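Assemblin (Human herpesvirus 3, PDB 1VZV) is a herpesvirus serine protease, active as a dimer, that probably cleaves the assembly protein once the procapsid has formed, so that the capsid can mature. Local coordinates at residues Arg97-Val102 with Tyr145-Glu150. Sequence-based numbering, arbitrary orientation.
Sequences RALYLV and YDCTPE
Helix 96-105 meets the edge strand 144-146 and the turn after it most closely at L99 and D146, whose CA atoms lie 6.7 Å apart. L99 carries most of the contact: its CG stands anti to the backbone N (chi1 -165°), and the two methyls beyond it divide the strand between them. CD1 meets CB of Y145 at 3.3 Å, while CD2 lies 3.5 Å from CA of D146, with C147 SG also near it. One helical turn on, V102 puts CG2 3.7 Å from CE2 of Y145, approaching the ring obliquely. The Y145 hydroxyl is hydrogen-bonded to L106 O, just beyond the helix. The CB of D146 points away from the helix, yet OD1 comes back to 3.7 Å from L99 CD2 while accepting the backbone N-H of C147 at 2.8 Å, on the anti side of the carboxylate and 21° out of its plane, which ties the side chain to the turn. T148 N-caps the short helix 149-152 through a backbone N; its OG1 is also hydrogen-bonded to S151 OG. L3 of neighbouring strand 3-8 touches both L99 and V102, and on another side of the helix Y100 and L101 pack on L201 and M200 of the second subunit. Here a helix that also borders the dimer partner packs through apolar side chains against an outermost strand of the mixed sheet of the assemblin (S21) fold.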
ATOM      1  N   ARG A  97     -13.733  12.917   5.693  1.00 25.00           N
ATOM      2  CA  ARG A  97     -13.030  12.397   4.562  1.00 25.00           C
ATOM      3  C   ARG A  97     -11.602  12.068   4.995  1.00 25.00           C
ATOM      4  O   ARG A  97     -10.974  11.179   4.430  1.00 25.00           O
ATOM      5  CB  ARG A  97     -13.062  13.403   3.428  1.00 25.00           C
ATOM      6  CG  ARG A  97     -14.455  13.556   2.865  1.00 25.00           C
ATOM      7  CD  ARG A  97     -14.441  13.943   1.408  1.00 25.00           C
ATOM      8  NE  ARG A  97     -14.591  15.377   1.239  1.00 25.00           N
ATOM      9  CZ  ARG A  97     -15.608  15.944   0.593  1.00 25.00           C
ATOM     10  NH1 ARG A  97     -16.541  15.176   0.028  1.00 25.00           N
ATOM     11  NH2 ARG A  97     -15.684  17.279   0.490  1.00 25.00           N
ATOM     12  N   ALA A  98     -11.100  12.745   6.026  1.00 25.00           N
ATOM     13  CA  ALA A  98      -9.756  12.469   6.530  1.00 25.00           C
ATOM     14  C   ALA A  98      -9.933  11.175   7.229  1.00 25.00           C
ATOM     15  O   ALA A  98      -9.254  10.213   6.945  1.00 25.00           O
ATOM     16  CB  ALA A  98      -9.322  13.514   7.546  1.00 25.00           C
ATOM     17  N   LEU A  99     -10.921  11.163   8.108  1.00 25.00           N
ATOM     18  CA  LEU A  99     -11.254   9.997   8.897  1.00 25.00           C
ATOM     19  C   LEU A  99     -11.481   8.753   8.059  1.00 25.00           C
ATOM     20  O   LEU A  99     -11.105   7.677   8.465  1.00 25.00           O
ATOM     21  CB  LEU A  99     -12.488  10.288   9.744  1.00 25.00           C
ATOM     22  CG  LEU A  99     -12.827   9.356  10.901  1.00 25.00           C
ATOM     23  CD1 LEU A  99     -11.706   9.321  11.893  1.00 25.00           C
ATOM     24  CD2 LEU A  99     -14.053   9.877  11.565  1.00 25.00           C
ATOM     25  N   TYR A 100     -12.099   8.894   6.895  1.00 25.00           N
ATOM     26  CA  TYR A 100     -12.361   7.759   5.999  1.00 25.00           C
ATOM     27  C   TYR A 100     -11.084   7.156   5.442  1.00 25.00           C
ATOM     28  O   TYR A 100     -11.019   5.945   5.232  1.00 25.00           O
ATOM     29  CB  TYR A 100     -13.262   8.173   4.824  1.00 25.00           C
ATOM     30  CG  TYR A 100     -13.492   7.059   3.844  1.00 25.00           C
ATOM     31  CD1 TYR A 100     -12.596   6.822   2.814  1.00 25.00           C
ATOM     32  CD2 TYR A 100     -14.572   6.206   3.983  1.00 25.00           C
ATOM     33  CE1 TYR A 100     -12.766   5.760   1.950  1.00 25.00           C
ATOM     34  CE2 TYR A 100     -14.757   5.137   3.124  1.00 25.00           C
ATOM     35  CZ  TYR A 100     -13.847   4.918   2.107  1.00 25.00           C
ATOM     36  OH  TYR A 100     -14.017   3.855   1.245  1.00 25.00           O
ATOM     37  N   LEU A 101     -10.128   8.027   5.103  1.00 25.00           N
ATOM     38  CA  LEU A 101      -8.817   7.653   4.564  1.00 25.00           C
ATOM     39  C   LEU A 101      -7.937   6.968   5.614  1.00 25.00           C
ATOM     40  O   LEU A 101      -7.373   5.909   5.363  1.00 25.00           O
ATOM     41  CB  LEU A 101      -8.082   8.899   4.061  1.00 25.00           C
ATOM     42  CG  LEU A 101      -8.103   9.378   2.613  1.00 25.00           C
ATOM     43  CD1 LEU A 101      -8.039   8.193   1.681  1.00 25.00           C
ATOM     44  CD2 LEU A 101      -9.312  10.181   2.342  1.00 25.00           C
ATOM     45  N   VAL A 102      -7.820   7.596   6.783  1.00 25.00           N
ATOM     46  CA  VAL A 102      -6.999   7.093   7.881  1.00 25.00           C
ATOM     47  C   VAL A 102      -7.489   5.786   8.471  1.00 25.00           C
ATOM     48  O   VAL A 102      -6.672   4.976   8.922  1.00 25.00           O
ATOM     49  CB  VAL A 102      -6.817   8.134   9.012  1.00 25.00           C
ATOM     50  CG1 VAL A 102      -8.121   8.483   9.609  1.00 25.00           C
ATOM     51  CG2 VAL A 102      -5.921   7.596  10.084  1.00 25.00           C
ATOM     52  N   TYR A 145     -11.873   4.830  14.735  1.00 25.00           N
ATOM     53  CA  TYR A 145     -11.516   6.251  14.715  1.00 25.00           C
ATOM     54  C   TYR A 145     -12.813   7.034  14.500  1.00 25.00           C
ATOM     55  O   TYR A 145     -13.693   6.565  13.768  1.00 25.00           O
ATOM     56  CB  TYR A 145     -10.662   6.584  13.488  1.00 25.00           C
ATOM     57  CG  TYR A 145      -9.295   5.975  13.367  1.00 25.00           C
ATOM     58  CD1 TYR A 145      -9.125   4.653  12.975  1.00 25.00           C
ATOM     59  CD2 TYR A 145      -8.167   6.757  13.557  1.00 25.00           C
ATOM     60  CE1 TYR A 145      -7.855   4.120  12.774  1.00 25.00           C
ATOM     61  CE2 TYR A 145      -6.895   6.247  13.359  1.00 25.00           C
ATOM     62  CZ  TYR A 145      -6.732   4.922  12.969  1.00 25.00           C
ATOM     63  OH  TYR A 145      -5.449   4.419  12.806  1.00 25.00           O
ATOM     64  N   ASP A 146     -12.924   8.215  15.108  1.00 25.00           N
ATOM     65  CA  ASP A 146     -14.098   9.091  14.925  1.00 25.00           C
ATOM     66  C   ASP A 146     -13.746  10.481  15.384  1.00 25.00           C
ATOM     67  O   ASP A 146     -12.606  10.711  15.776  1.00 25.00           O
ATOM     68  CB  ASP A 146     -15.331   8.618  15.691  1.00 25.00           C
ATOM     69  CG  ASP A 146     -16.617   8.880  14.932  1.00 25.00           C
ATOM     70  OD1 ASP A 146     -16.710   9.861  14.188  1.00 25.00           O
ATOM     71  OD2 ASP A 146     -17.542   8.078  15.055  1.00 25.00           O
ATOM     72  N   CYS A 147     -14.703  11.400  15.401  1.00 25.00           N
ATOM     73  CA  CYS A 147     -14.363  12.747  15.822  1.00 25.00           C
ATOM     74  C   CYS A 147     -14.850  13.220  17.167  1.00 25.00           C
ATOM     75  O   CYS A 147     -15.047  14.408  17.345  1.00 25.00           O
ATOM     76  CB  CYS A 147     -14.722  13.769  14.758  1.00 25.00           C
ATOM     77  SG  CYS A 147     -15.675  13.054  13.470  1.00 25.00           S
ATOM     78  N   THR A 148     -15.024  12.309  18.114  1.00 25.00           N
ATOM     79  CA  THR A 148     -15.445  12.651  19.463  1.00 25.00           C
ATOM     80  C   THR A 148     -15.126  11.407  20.271  1.00 25.00           C
ATOM     81  O   THR A 148     -15.452  10.298  19.843  1.00 25.00           O
ATOM     82  CB  THR A 148     -16.945  12.829  19.561  1.00 25.00           C
ATOM     83  OG1 THR A 148     -17.565  11.592  19.218  1.00 25.00           O
ATOM     84  CG2 THR A 148     -17.451  13.912  18.644  1.00 25.00           C
ATOM     85  N   PRO A 149     -14.549  11.558  21.468  1.00 25.00           N
ATOM     86  CA  PRO A 149     -14.227  10.382  22.267  1.00 25.00           C
ATOM     87  C   PRO A 149     -15.366   9.380  22.435  1.00 25.00           C
ATOM     88  O   PRO A 149     -15.168   8.176  22.255  1.00 25.00           O
ATOM     89  CB  PRO A 149     -13.817  10.985  23.598  1.00 25.00           C
ATOM     90  CG  PRO A 149     -14.556  12.229  23.627  1.00 25.00           C
ATOM     91  CD  PRO A 149     -14.343  12.765  22.258  1.00 25.00           C
ATOM     92  N   GLU A 150     -16.575   9.865  22.710  1.00 25.00           N
ATOM     93  CA  GLU A 150     -17.692   8.952  22.921  1.00 25.00           C
ATOM     94  C   GLU A 150     -18.124   8.216  21.670  1.00 25.00           C
ATOM     95  O   GLU A 150     -18.914   7.283  21.758  1.00 25.00           O
ATOM     96  CB  GLU A 150     -18.883   9.647  23.572  1.00 25.00           C
ATOM     97  CG  GLU A 150     -19.698  10.487  22.629  1.00 25.00           C
ATOM     98  CD  GLU A 150     -19.232  11.929  22.559  1.00 25.00           C
ATOM     99  OE1 GLU A 150     -18.129  12.229  23.081  1.00 25.00           O
ATOM    100  OE2 GLU A 150     -19.992  12.763  21.991  1.00 25.00           O
TER